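Local coordinates for type IV secretion system protein VirB11 (Brucella suis, PDB 2GZA) that hydrolyses ATP as the hexameric VirB11 ATPase of a type IV secretion system, part of the VirB machinery linked to virulence, at residues R170-E175 against Q197-D202; P212-P217 against L257-R262; R295-V300 against L309-I314; N271-G276 against Y319-V324. All coordinates share one frame; numbering follows the deposited sequence.

Contact 1. Residues R170-E175 against Q197-D202; sequences RAVQLE and QEIPFD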
loop_
_atom_site.group_PDB
_atom_site.type_symbol
_atom_site.label_atom_id
_atom_site.label_comp_id
_atom_site.label_asym_id
_atom_site.label_seq_id
_atom_site.Cartn_x
_atom_site.Cartn_y
_atom_site.Cartn_z
ATOM N N ARG C 170 -36.531 24.666 -6.921
ATOM C CA ARG C 170 -36.927 23.346 -7.396
ATOM C C ARG C 170 -36.036 22.242 -6.848
ATOM O O ARG C 170 -36.536 21.191 -6.443
ATOM C CB ARG C 170 -36.979 23.288 -8.926
ATOM C CG ARG C 170 -38.219 23.945 -9.548
ATOM C CD ARG C 170 -39.526 23.294 -9.085
ATOM N NE ARG C 170 -39.789 22.013 -9.741
ATOM C CZ ARG C 170 -40.508 21.018 -9.219
ATOM N NH1 ARG C 170 -41.042 21.125 -8.010
ATOM N NH2 ARG C 170 -40.680 19.903 -9.911
ATOM N N ALA C 171 -34.726 22.489 -6.821
ATOM C CA ALA C 171 -33.759 21.520 -6.303
ATOM C C ALA C 171 -34.068 21.103 -4.869
ATOM O O ALA C 171 -33.988 19.921 -4.547
ATOM C CB ALA C 171 -32.340 22.055 -6.420
ATOM N N VAL C 172 -34.437 22.075 -4.032
ATOM C CA VAL C 172 -34.827 21.817 -2.643
ATOM C C VAL C 172 -36.146 21.044 -2.580
ATOM O O VAL C 172 -36.298 20.132 -1.769
ATOM C CB VAL C 172 -34.944 23.119 -1.809
ATOM C CG1 VAL C 172 -35.373 22.804 -0.395
ATOM C CG2 VAL C 172 -33.622 23.891 -1.793
ATOM N N GLN C 173 -37.086 21.414 -3.444
ATOM C CA GLN C 173 -38.408 20.779 -3.498
ATOM C C GLN C 173 -38.286 19.355 -3.995
ATOM O O GLN C 173 -39.001 18.465 -3.542
ATOM C CB GLN C 173 -39.343 21.562 -4.413
ATOM C CG GLN C 173 -39.773 22.899 -3.843
ATOM C CD GLN C 173 -40.593 23.735 -4.809
ATOM O OE1 GLN C 173 -41.213 24.719 -4.408
ATOM N NE2 GLN C 173 -40.604 23.351 -6.079
ATOM N N LEU C 174 -37.357 19.164 -4.924
ATOM C CA LEU C 174 -37.050 17.863 -5.506
ATOM C C LEU C 174 -36.012 17.091 -4.691
ATOM O O LEU C 174 -35.476 16.081 -5.150
ATOM C CB LEU C 174 -36.565 18.038 -6.948
ATOM C CG LEU C 174 -37.535 17.869 -8.125
ATOM C CD1 LEU C 174 -39.005 17.938 -7.717
ATOM C CD2 LEU C 174 -37.223 18.893 -9.215
ATOM N N GLU C 175 -35.720 17.592 -3.493
ATOM C CA GLU C 175 -34.889 16.894 -2.512
ATOM C C GLU C 175 -33.484 16.539 -3.004
ATOM O O GLU C 175 -32.924 15.522 -2.615
ATOM C CB GLU C 175 -35.619 15.654 -1.974
ATOM C CG GLU C 175 -36.899 16.008 -1.224
ATOM C CD GLU C 175 -37.755 14.802 -0.901
ATOM O OE1 GLU C 175 -37.485 13.703 -1.445
ATOM O OE2 GLU C 175 -38.700 14.957 -0.098
ATOM N N GLN C 197 -35.775 27.565 3.812
ATOM C CA GLN C 197 -37.132 28.106 3.801
ATOM C C GLN C 197 -37.967 27.523 2.659
ATOM O O GLN C 197 -39.185 27.637 2.652
ATOM C CB GLN C 197 -37.104 29.633 3.755
ATOM C CG GLN C 197 -36.611 30.292 5.041
ATOM C CD GLN C 197 -37.394 29.858 6.275
ATOM O OE1 GLN C 197 -36.831 29.297 7.213
ATOM N NE2 GLN C 197 -38.698 30.108 6.272
ATOM N N GLU C 198 -37.297 26.885 1.706
ATOM C CA GLU C 198 -37.958 26.242 0.570
ATOM C C GLU C 198 -38.391 24.807 0.871
ATOM O O GLU C 198 -39.117 24.199 0.085
ATOM C CB GLU C 198 -37.055 26.258 -0.669
ATOM C CG GLU C 198 -36.604 27.641 -1.123
ATOM C CD GLU C 198 -37.754 28.603 -1.386
ATOM O OE1 GLU C 198 -37.610 29.794 -1.034
ATOM O OE2 GLU C 198 -38.795 28.178 -1.943
ATOM N N ILE C 199 -37.926 24.265 1.995
ATOM C CA ILE C 199 -38.367 22.956 2.470
ATOM C C ILE C 199 -39.804 23.082 2.986
ATOM O O ILE C 199 -40.107 24.008 3.737
ATOM C CB ILE C 199 -37.424 22.395 3.579
ATOM C CG1 ILE C 199 -35.964 22.425 3.111
ATOM C CG2 ILE C 199 -37.831 20.972 3.990
ATOM C CD1 ILE C 199 -34.945 22.155 4.189
ATOM N N PRO C 200 -40.701 22.176 2.552
ATOM C CA PRO C 200 -42.091 22.169 3.020
ATOM C C PRO C 200 -42.160 22.108 4.539
ATOM O O PRO C 200 -41.437 21.325 5.154
ATOM C CB PRO C 200 -42.665 20.894 2.403
ATOM C CG PRO C 200 -41.836 20.670 1.180
ATOM C CD PRO C 200 -40.456 21.110 1.563
ATOM N N PHE C 201 -43.024 22.934 5.120
ATOM C CA PHE C 201 -43.065 23.172 6.558
ATOM C C PHE C 201 -43.513 21.967 7.382
ATOM O O PHE C 201 -43.390 21.969 8.609
ATOM C CB PHE C 201 -43.959 24.377 6.860
ATOM C CG PHE C 201 -43.501 25.652 6.197
ATOM C CD1 PHE C 201 -44.426 26.580 5.751
ATOM C CD2 PHE C 201 -42.142 25.922 6.014
ATOM C CE1 PHE C 201 -44.011 27.759 5.143
ATOM C CE2 PHE C 201 -41.722 27.098 5.401
ATOM C CZ PHE C 201 -42.657 28.016 4.968
ATOM N N ASP C 202 -44.022 20.939 6.710
ATOM C CA ASP C 202 -44.536 19.746 7.387
ATOM C C ASP C 202 -43.528 18.597 7.452
ATOM O O ASP C 202 -43.846 17.499 7.925
ATOM C CB ASP C 202 -45.842 19.276 6.732
ATOM C CG ASP C 202 -45.655 18.816 5.293
ATOM O OD1 ASP C 202 -44.643 19.186 4.657
ATOM O OD2 ASP C 202 -46.533 18.078 4.796
#
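Val172, near the end of helix 164-173, reaches across to Glu198 and Ile199 in the loop that follows helix 188-196, and its branches show how one small side chain can serve two partners. The CB atom of Val172 lies 4.0 Å from the CB of Glu198, so the two residues meet at their roots. Of the two methyls, CG1 is the one sent forward: standing anti to the backbone N (chi1 179°), it comes 3.6 Å from CG1 of Ile199. The same Val172 methyl also rests over the backbone between the two loop residues, 3.8 Å from the Ile199 N. The valine and isoleucine side chains cross at about a right angle and touch through single carbons. Next along the helix, Gln173 gives only a peripheral approach, its CG to the Glu198 carbonyl O at 4.2 Å. Beyond its CB the glutamate chain bends at chi2 (-56°), and its OE2 forms a salt bridge with Arg169, on the same helix as Val172. The helix closes with a Schellman motif, in which Glu175 takes a positive phi and its N makes a weak bond to Val172 O; Arg255, from strand 255-258, donates to that same carbonyl. Around the pair, Val172 also packs on Ile178, while Ile199 leans on His219. The side-chain contacts are apolar, though the Val172 methyl also lies against the loop backbone, and no hydrogen bond links the two segments. Arg169 would probably favour the charged form of Glu198, while the Val172-Ile199 contact itself is van der Waals packing.

Contact 2. Residues P212-P217 against L257-R262; sequences PELFLP and LLAELR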
loop_
_atom_site.group_PDB
_atom_site.type_symbol
_atom_site.label_atom_id
_atom_site.label_comp_id
_atom_site.label_asym_id
_atom_site.label_seq_id
_atom_site.Cartn_x
_atom_site.Cartn_y
_atom_site.Cartn_z
ATOM N N PRO C 212 -25.396 27.846 17.314
ATOM C CA PRO C 212 -26.809 27.981 16.965
ATOM C C PRO C 212 -27.010 29.077 15.924
ATOM O O PRO C 212 -26.848 30.263 16.228
ATOM C CB PRO C 212 -27.476 28.352 18.298
ATOM C CG PRO C 212 -26.434 28.102 19.352
ATOM C CD PRO C 212 -25.120 28.276 18.690
ATOM N N GLU C 213 -27.330 28.669 14.698
ATOM C CA GLU C 213 -27.516 29.604 13.588
ATOM C C GLU C 213 -28.673 29.210 12.688
ATOM O O GLU C 213 -29.352 30.068 12.134
ATOM C CB GLU C 213 -26.247 29.708 12.740
ATOM C CG GLU C 213 -25.155 30.591 13.314
ATOM C CD GLU C 213 -23.918 30.646 12.432
ATOM O OE1 GLU C 213 -23.592 29.627 11.786
ATOM O OE2 GLU C 213 -23.269 31.711 12.387
ATOM N N LEU C 214 -28.879 27.906 12.535
ATOM C CA LEU C 214 -29.896 27.386 11.630
ATOM C C LEU C 214 -31.252 27.243 12.322
ATOM O O LEU C 214 -31.780 26.138 12.463
ATOM C CB LEU C 214 -29.439 26.055 11.010
ATOM C CG LEU C 214 -28.136 26.030 10.180
ATOM C CD1 LEU C 214 -27.689 24.608 9.887
ATOM C CD2 LEU C 214 -28.264 26.808 8.886
ATOM N N PHE C 215 -31.803 28.373 12.754
ATOM C CA PHE C 215 -33.112 28.406 13.402
ATOM C C PHE C 215 -34.216 28.078 12.404
ATOM O O PHE C 215 -34.089 28.375 11.217
ATOM C CB PHE C 215 -33.356 29.770 14.044
ATOM C CG PHE C 215 -32.185 30.283 14.829
ATOM C CD1 PHE C 215 -31.836 29.703 16.040
ATOM C CD2 PHE C 215 -31.426 31.348 14.351
ATOM C CE1 PHE C 215 -30.748 30.173 16.761
ATOM C CE2 PHE C 215 -30.342 31.827 15.066
ATOM C CZ PHE C 215 -30.000 31.238 16.275
ATOM N N LEU C 216 -35.287 27.452 12.889
ATOM C CA LEU C 216 -36.386 27.018 12.026
ATOM C C LEU C 216 -37.753 27.463 12.559
ATOM O O LEU C 216 -38.509 26.647 13.097
ATOM C CB LEU C 216 -36.344 25.496 11.828
ATOM C CG LEU C 216 -35.116 24.918 11.111
ATOM C CD1 LEU C 216 -34.802 23.506 11.572
ATOM C CD2 LEU C 216 -35.266 24.967 9.597
ATOM N N PRO C 217 -38.080 28.755 12.395
ATOM C CA PRO C 217 -39.328 29.305 12.935
ATOM C C PRO C 217 -40.583 28.701 12.288
ATOM O O PRO C 217 -41.639 28.641 12.919
ATOM C CB PRO C 217 -39.217 30.800 12.605
ATOM C CG PRO C 217 -38.295 30.863 11.436
ATOM C CD PRO C 217 -37.297 29.776 11.670
ATOM N N LEU C 257 -29.691 18.496 8.193
ATOM C CA LEU C 257 -29.077 19.764 7.847
ATOM C C LEU C 257 -27.833 19.960 8.689
ATOM O O LEU C 257 -27.887 20.504 9.790
ATOM C CB LEU C 257 -30.078 20.903 8.012
ATOM C CG LEU C 257 -31.409 20.691 7.282
ATOM C CD1 LEU C 257 -32.471 21.673 7.784
ATOM C CD2 LEU C 257 -31.240 20.782 5.767
ATOM N N LEU C 258 -26.716 19.465 8.164
ATOM C CA LEU C 258 -25.400 19.665 8.757
ATOM C C LEU C 258 -24.894 21.040 8.349
ATOM O O LEU C 258 -24.719 21.300 7.161
ATOM C CB LEU C 258 -24.432 18.603 8.241
ATOM C CG LEU C 258 -23.332 17.999 9.125
ATOM C CD1 LEU C 258 -22.197 17.516 8.242
ATOM C CD2 LEU C 258 -22.794 18.933 10.193
ATOM N N ALA C 259 -24.657 21.909 9.324
ATOM C CA ALA C 259 -24.200 23.266 9.046
ATOM C C ALA C 259 -23.002 23.286 8.101
ATOM O O ALA C 259 -23.000 24.011 7.112
ATOM C CB ALA C 259 -23.874 24.000 10.335
ATOM N N GLU C 260 -22.002 22.459 8.392
ATOM C CA GLU C 260 -20.716 22.551 7.708
ATOM C C GLU C 260 -19.959 21.227 7.684
ATOM O O GLU C 260 -19.874 20.530 8.692
ATOM C CB GLU C 260 -19.852 23.614 8.382
ATOM C CG GLU C 260 -18.791 24.198 7.485
ATOM C CD GLU C 260 -17.848 25.111 8.226
ATOM O OE1 GLU C 260 -16.655 25.111 7.873
ATOM O OE2 GLU C 260 -18.288 25.817 9.161
ATOM N N LEU C 261 -19.413 20.890 6.519
ATOM C CA LEU C 261 -18.510 19.750 6.371
ATOM C C LEU C 261 -17.062 20.221 6.499
ATOM O O LEU C 261 -16.629 21.126 5.785
ATOM C CB LEU C 261 -18.716 19.060 5.023
ATOM C CG LEU C 261 -19.905 18.105 4.852
ATOM C CD1 LEU C 261 -20.128 17.739 3.393
ATOM C CD2 LEU C 261 -19.739 16.846 5.698
ATOM N N ARG C 262 -16.311 19.603 7.403
ATOM C CA ARG C 262 -14.990 20.129 7.763
ATOM C C ARG C 262 -13.881 19.090 7.816
ATOM O O ARG C 262 -12.725 19.407 7.547
ATOM C CB ARG C 262 -15.076 20.885 9.082
ATOM C CG ARG C 262 -16.117 21.981 9.036
ATOM C CD ARG C 262 -16.511 22.510 10.420
ATOM N NE ARG C 262 -15.346 22.883 11.220
ATOM C CZ ARG C 262 -14.436 23.772 10.789
ATOM N NH1 ARG C 262 -14.566 24.366 9.592
ATOM N NH2 ARG C 262 -13.407 24.099 11.504
#
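Leu214 points the branch of its side chain at Ala259, and the arrangement illustrates how a loop can be packed, by one apolar group, against the chain as it runs on from strand 255-258. Both residues direct their CB toward the opposite segment, but the side chains differ in length: the leucine extends, the alanine offers a single methyl. The leucine CG sits beside its own backbone N (chi1 -59°), and the chain beyond is extended, which carries CD1 forward. That Leu214 methyl lies 3.8 Å from the Ala259 CA and 3.9 Å from its CB, so it covers the backbone as much as the methyl. Two residues earlier, the carbonyl O of Leu257 is 4.1 Å from the same Leu214 CD1. Leu257 and Leu216 also direct their CB atoms into the space between the segments, yet stop short of close contact. Leu214 is the centre of an inverse gamma turn; its N donates to Glu209 OE1, while Glu213 accepts from Lys193 through its O and from the N of Ser123 in a neighbouring subunit through its OE2. Leu214 packs on Lys193 and Met196 of helix 188-196, and its side chain lies about 4 Å, at the nearest atoms, from that of Thr189, a predicted ATP-binding residue. With Leu257, of strand 255-258, and the following Ala259 hydrogen-bonded to strand 205-209, and a sequence consistent with a Walker B strand, the arrangement belongs to the nucleotide-site side of the RecA-like core of P-loop secretion ATPases.

Contact 3. Residues R295-V300 against L309-I314; sequences RLALMV and LPYEII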
loop_
_atom_site.group_PDB
_atom_site.type_symbol
_atom_site.label_atom_id
_atom_site.label_comp_id
_atom_site.label_asym_id
_atom_site.label_seq_id
_atom_site.Cartn_x
_atom_site.Cartn_y
_atom_site.Cartn_z
ATOM N N ARG C 295 -11.909 19.514 -1.948
ATOM C CA ARG C 295 -11.798 19.608 -0.492
ATOM C C ARG C 295 -12.608 18.560 0.269
ATOM O O ARG C 295 -12.190 18.123 1.331
ATOM C CB ARG C 295 -12.165 21.006 -0.008
ATOM C CG ARG C 295 -11.093 22.043 -0.297
ATOM C CD ARG C 295 -11.137 23.191 0.680
ATOM N NE ARG C 295 -10.617 22.814 1.988
ATOM C CZ ARG C 295 -11.301 22.876 3.123
ATOM N NH1 ARG C 295 -12.551 23.319 3.144
ATOM N NH2 ARG C 295 -10.720 22.510 4.251
ATOM N N LEU C 296 -13.764 18.168 -0.270
ATOM C CA LEU C 296 -14.589 17.120 0.342
ATOM C C LEU C 296 -13.865 15.784 0.348
ATOM O O LEU C 296 -13.957 15.023 1.313
ATOM C CB LEU C 296 -15.941 16.983 -0.363
ATOM C CG LEU C 296 -16.908 18.164 -0.234
ATOM C CD1 LEU C 296 -18.164 17.925 -1.041
ATOM C CD2 LEU C 296 -17.241 18.465 1.218
ATOM N N ALA C 297 -13.130 15.525 -0.728
ATOM C CA ALA C 297 -12.329 14.315 -0.866
ATOM C C ALA C 297 -11.218 14.242 0.175
ATOM O O ALA C 297 -10.962 13.176 0.725
ATOM C CB ALA C 297 -11.761 14.209 -2.273
ATOM N N LEU C 298 -10.576 15.378 0.447
ATOM C CA LEU C 298 -9.557 15.467 1.489
ATOM C C LEU C 298 -10.140 15.235 2.886
ATOM O O LEU C 298 -9.481 14.663 3.750
ATOM C CB LEU C 298 -8.847 16.820 1.420
ATOM C CG LEU C 298 -7.647 17.073 0.487
ATOM C CD1 LEU C 298 -7.641 16.231 -0.791
ATOM C CD2 LEU C 298 -7.519 18.564 0.164
ATOM N N MET C 299 -11.378 15.669 3.095
ATOM C CA MET C 299 -12.057 15.457 4.361
ATOM C C MET C 299 -12.369 13.971 4.569
ATOM O O MET C 299 -12.228 13.454 5.677
ATOM C CB MET C 299 -13.327 16.298 4.436
ATOM C CG MET C 299 -13.052 17.770 4.524
ATOM S SD MET C 299 -14.530 18.751 4.275
ATOM C CE MET C 299 -13.819 20.396 4.265
ATOM N N VAL C 300 -12.777 13.295 3.497
ATOM C CA VAL C 300 -13.044 11.858 3.533
ATOM C C VAL C 300 -11.803 11.080 3.980
ATOM O O VAL C 300 -11.892 10.135 4.773
ATOM C CB VAL C 300 -13.550 11.328 2.157
ATOM C CG1 VAL C 300 -13.727 9.812 2.177
ATOM C CG2 VAL C 300 -14.863 11.997 1.766
ATOM N N LEU C 309 -10.527 3.870 1.056
ATOM C CA LEU C 309 -11.060 4.045 -0.278
ATOM C C LEU C 309 -10.017 4.640 -1.202
ATOM O O LEU C 309 -9.364 5.621 -0.854
ATOM C CB LEU C 309 -12.292 4.947 -0.272
ATOM C CG LEU C 309 -13.526 4.570 0.553
ATOM C CD1 LEU C 309 -14.555 5.674 0.423
ATOM C CD2 LEU C 309 -14.109 3.249 0.100
ATOM N N PRO C 310 -9.851 4.049 -2.395
ATOM C CA PRO C 310 -9.029 4.708 -3.399
ATOM C C PRO C 310 -9.621 6.061 -3.745
ATOM O O PRO C 310 -10.844 6.241 -3.686
ATOM C CB PRO C 310 -9.119 3.764 -4.600
ATOM C CG PRO C 310 -9.468 2.453 -4.027
ATOM C CD PRO C 310 -10.380 2.762 -2.885
ATOM N N TYR C 311 -8.751 7.002 -4.094
ATOM C CA TYR C 311 -9.147 8.376 -4.354
ATOM C C TYR C 311 -10.253 8.466 -5.412
ATOM O O TYR C 311 -11.231 9.196 -5.239
ATOM C CB TYR C 311 -7.921 9.219 -4.749
ATOM C CG TYR C 311 -8.244 10.679 -4.963
ATOM C CD1 TYR C 311 -8.344 11.559 -3.885
ATOM C CD2 TYR C 311 -8.481 11.172 -6.239
ATOM C CE1 TYR C 311 -8.660 12.890 -4.083
ATOM C CE2 TYR C 311 -8.794 12.493 -6.443
ATOM C CZ TYR C 311 -8.883 13.345 -5.365
ATOM O OH TYR C 311 -9.201 14.653 -5.581
ATOM N N GLU C 312 -10.085 7.723 -6.503
ATOM C CA GLU C 312 -11.088 7.659 -7.568
ATOM C C GLU C 312 -12.474 7.201 -7.088
ATOM O O GLU C 312 -13.475 7.617 -7.651
ATOM C CB GLU C 312 -10.595 6.785 -8.727
ATOM N N ILE C 313 -12.526 6.373 -6.045
ATOM C CA ILE C 313 -13.788 5.891 -5.476
ATOM C C ILE C 313 -14.430 6.947 -4.577
ATOM O O ILE C 313 -15.649 7.105 -4.576
ATOM C CB ILE C 313 -13.596 4.525 -4.751
ATOM C CG1 ILE C 313 -13.049 3.471 -5.724
ATOM C CG2 ILE C 313 -14.887 4.037 -4.092
ATOM C CD1 ILE C 313 -13.774 3.393 -7.066
ATOM N N ILE C 314 -13.602 7.682 -3.833
ATOM C CA ILE C 314 -14.065 8.810 -3.030
ATOM C C ILE C 314 -14.739 9.836 -3.947
ATOM O O ILE C 314 -15.860 10.281 -3.684
ATOM C CB ILE C 314 -12.889 9.452 -2.245
ATOM C CG1 ILE C 314 -12.355 8.463 -1.207
ATOM C CG2 ILE C 314 -13.322 10.759 -1.577
ATOM C CD1 ILE C 314 -11.036 8.837 -0.582
#
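The ring of Tyr311 meets the methyl of Ala297 at an oblique angle, the tyrosine CE1 lying 3.8 Å from the alanine CB. The ring comes within reach because its CG stands anti to the backbone N (chi1 -177°), which swings the side chain out along the neighbouring helix. Its hydroxyl is hydrogen-bonded to Arg315 NH1, one turn further along its own helix, and Leu309 of a neighbouring subunit packs against the same tyrosine. Beside the ring, Ile314 supplies the second half of the contact. Its CG2 is placed between two residues a turn apart, 3.8 Å from the Ala297 CA and 3.8 Å from the Val300 CB. Val300 and Ile314 reach toward each other tip to tip, and a further touch links Val300 CG1 to Ile314 CG1 at 3.9 Å. Ala297 is small enough to let the isoleucine methyl come against the helix backbone itself. Pro310 occupies the N-cap position of helix 311-321, and its O accepts from both Ile313 N and Ile314 N. Val300 also packs on Tyr267 and Ile270 of helix 265-274. This is the apolar packing of two consecutive helices, 289-300 and 311-321, joined by a ten-residue connection, at the subunit-facing periphery of a hexameric RecA-like ATPase domain.

Contact 4. Residues N271-G276 against Y319-V324; sequences NVAASG and YLVVDV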
loop_
_atom_site.group_PDB
_atom_site.type_symbol
_atom_site.label_atom_id
_atom_site.label_comp_id
_atom_site.label_asym_id
_atom_site.label_seq_id
_atom_site.Cartn_x
_atom_site.Cartn_y
_atom_site.Cartn_z
ATOM N N ASN C 271 -22.262 8.370 3.589
ATOM C CA ASN C 271 -22.993 7.151 3.906
ATOM C C ASN C 271 -24.406 7.362 4.357
ATOM O O ASN C 271 -25.263 6.505 4.123
ATOM C CB ASN C 271 -22.267 6.287 4.921
ATOM C CG ASN C 271 -21.543 5.145 4.264
ATOM O OD1 ASN C 271 -22.129 4.372 3.499
ATOM N ND2 ASN C 271 -20.249 5.038 4.542
ATOM N N VAL C 272 -24.669 8.495 5.004
ATOM C CA VAL C 272 -26.031 8.826 5.375
ATOM C C VAL C 272 -26.835 9.062 4.084
ATOM O O VAL C 272 -27.937 8.526 3.917
ATOM C CB VAL C 272 -26.068 10.054 6.298
ATOM C CG1 VAL C 272 -27.476 10.622 6.388
ATOM C CG2 VAL C 272 -25.542 9.679 7.681
ATOM N N ALA C 273 -26.259 9.842 3.175
ATOM C CA ALA C 273 -26.917 10.199 1.919
ATOM C C ALA C 273 -27.098 9.004 0.990
ATOM O O ALA C 273 -28.137 8.858 0.340
ATOM C CB ALA C 273 -26.147 11.296 1.205
ATOM N N ALA C 274 -26.081 8.152 0.916
ATOM C CA ALA C 274 -26.179 6.943 0.118
ATOM C C ALA C 274 -27.160 5.924 0.702
ATOM O O ALA C 274 -27.572 4.999 -0.002
ATOM C CB ALA C 274 -24.801 6.325 -0.104
ATOM N N SER C 275 -27.540 6.100 1.967
ATOM C CA SER C 275 -28.499 5.197 2.624
ATOM C C SER C 275 -29.953 5.596 2.408
ATOM O O SER C 275 -30.876 4.888 2.814
ATOM C CB SER C 275 -28.166 5.038 4.089
ATOM O OG SER C 275 -26.842 4.572 4.188
ATOM N N GLY C 276 -30.145 6.734 1.754
ATOM C CA GLY C 276 -31.464 7.156 1.331
ATOM C C GLY C 276 -32.011 8.289 2.148
ATOM O O GLY C 276 -33.210 8.322 2.414
ATOM N N TYR C 319 -19.835 12.257 -6.335
ATOM C CA TYR C 319 -20.686 12.505 -7.490
ATOM C C TYR C 319 -22.020 11.767 -7.449
ATOM O O TYR C 319 -23.007 12.253 -8.002
ATOM C CB TYR C 319 -19.959 12.198 -8.802
ATOM C CG TYR C 319 -18.832 13.155 -9.152
ATOM C CD1 TYR C 319 -17.640 12.684 -9.695
ATOM C CD2 TYR C 319 -18.958 14.531 -8.943
ATOM C CE1 TYR C 319 -16.601 13.551 -10.016
ATOM C CE2 TYR C 319 -17.922 15.404 -9.258
ATOM C CZ TYR C 319 -16.749 14.904 -9.797
ATOM O OH TYR C 319 -15.722 15.765 -10.119
ATOM N N LEU C 320 -22.046 10.605 -6.803
ATOM C CA LEU C 320 -23.272 9.834 -6.652
ATOM C C LEU C 320 -24.201 10.439 -5.614
ATOM O O LEU C 320 -25.417 10.265 -5.682
ATOM C CB LEU C 320 -22.936 8.396 -6.276
ATOM C CG LEU C 320 -22.374 7.530 -7.403
ATOM C CD1 LEU C 320 -21.866 6.231 -6.844
ATOM C CD2 LEU C 320 -23.412 7.271 -8.488
ATOM N N VAL C 321 -23.615 11.165 -4.675
ATOM C CA VAL C 321 -24.305 11.639 -3.489
ATOM C C VAL C 321 -24.636 13.133 -3.570
ATOM O O VAL C 321 -25.691 13.562 -3.108
ATOM C CB VAL C 321 -23.449 11.312 -2.245
ATOM C CG1 VAL C 321 -23.658 12.317 -1.128
ATOM C CG2 VAL C 321 -23.734 9.904 -1.786
ATOM N N VAL C 322 -23.744 13.918 -4.162
ATOM C CA VAL C 322 -23.903 15.375 -4.202
ATOM C C VAL C 322 -24.489 15.809 -5.531
ATOM O O VAL C 322 -23.855 15.650 -6.571
ATOM C CB VAL C 322 -22.553 16.134 -3.946
ATOM C CG1 VAL C 322 -22.741 17.636 -4.098
ATOM C CG2 VAL C 322 -22.003 15.819 -2.561
ATOM N N ASP C 323 -25.692 16.366 -5.488
ATOM C CA ASP C 323 -26.417 16.733 -6.699
ATOM C C ASP C 323 -26.046 18.127 -7.183
ATOM O O ASP C 323 -25.780 18.327 -8.370
ATOM C CB ASP C 323 -27.924 16.638 -6.476
ATOM C CG ASP C 323 -28.385 15.220 -6.239
ATOM O OD1 ASP C 323 -28.050 14.351 -7.071
ATOM O OD2 ASP C 323 -29.079 14.980 -5.221
ATOM N N VAL C 324 -26.036 19.091 -6.266
ATOM C CA VAL C 324 -25.810 20.482 -6.620
ATOM C C VAL C 324 -24.746 21.099 -5.720
ATOM O O VAL C 324 -24.719 20.854 -4.520
ATOM C CB VAL C 324 -27.124 21.311 -6.536
ATOM C CG1 VAL C 324 -26.880 22.769 -6.898
ATOM C CG2 VAL C 324 -28.204 20.720 -7.434
#
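Val321 sets both of its methyls against two consecutive alanines of helix 265-274. Its CG1 lies 3.6 Å from the CB of Ala273, the nearest approach of the two segments. The other Val321 methyl, CG2, spreads over the next peptide, 4.0 Å from the Ala274 N, and also reaches the Ala274 CB at 4.1 Å. A chi1 of 150° keeps CG1 roughly anti to the backbone N, and the pair of methyls thus lies along the helix surface, where alanines bring the backbone close. Val321 is the last residue of helix 311-321; Val322 leaves helical geometry, and Val324, already in strand 324-331, forms backbone hydrogen bonds with Val177 and Val179, at the start of the parallel strand 178-182. The contact therefore sits where a helix feeds a core strand of the RecA-like domain, with helix 265-274 packed against the last helical residue before the junction. Further out, Asp323 links this turn to its surroundings: its OD2 accepts from Val177 N and its OD1 forms a salt bridge with Lys350. On the alanine side, Ser275 N bonds to Val272 O at 3.1 Å and Gly276 N to Ala273 O at 3.2 Å. Gly276 then turns the chain with a phi of 107°, an angle suited to glycine. Two residues before Ala273, Asn271 OD1 takes a hydrogen bond from Arg295 NE of a neighbouring subunit.

Overall arrangement
From the N terminus, contact 1 comes first: it closes a loop holding strand 178-182, the P-loop and helix 188-196, and brings helix 164-173 to the exit of that helix. Contact 2 follows in series, spanning strand 222-226, an unmodelled segment and helix 241-248 before it returns to strand 255-258. Contact 4 then opens on helix 265-274, and contact 3 opens and closes within its span; both share helix 311-321. Contacts 1 and 2 meet through Ile199 and Leu257, and contacts 2 and 3 through Leu261 and Leu296. Contact 1 joins a helix to a loop, contact 2 a loop to a core strand, and contacts 3 and 4, about 14 Å apart between centres, join helices.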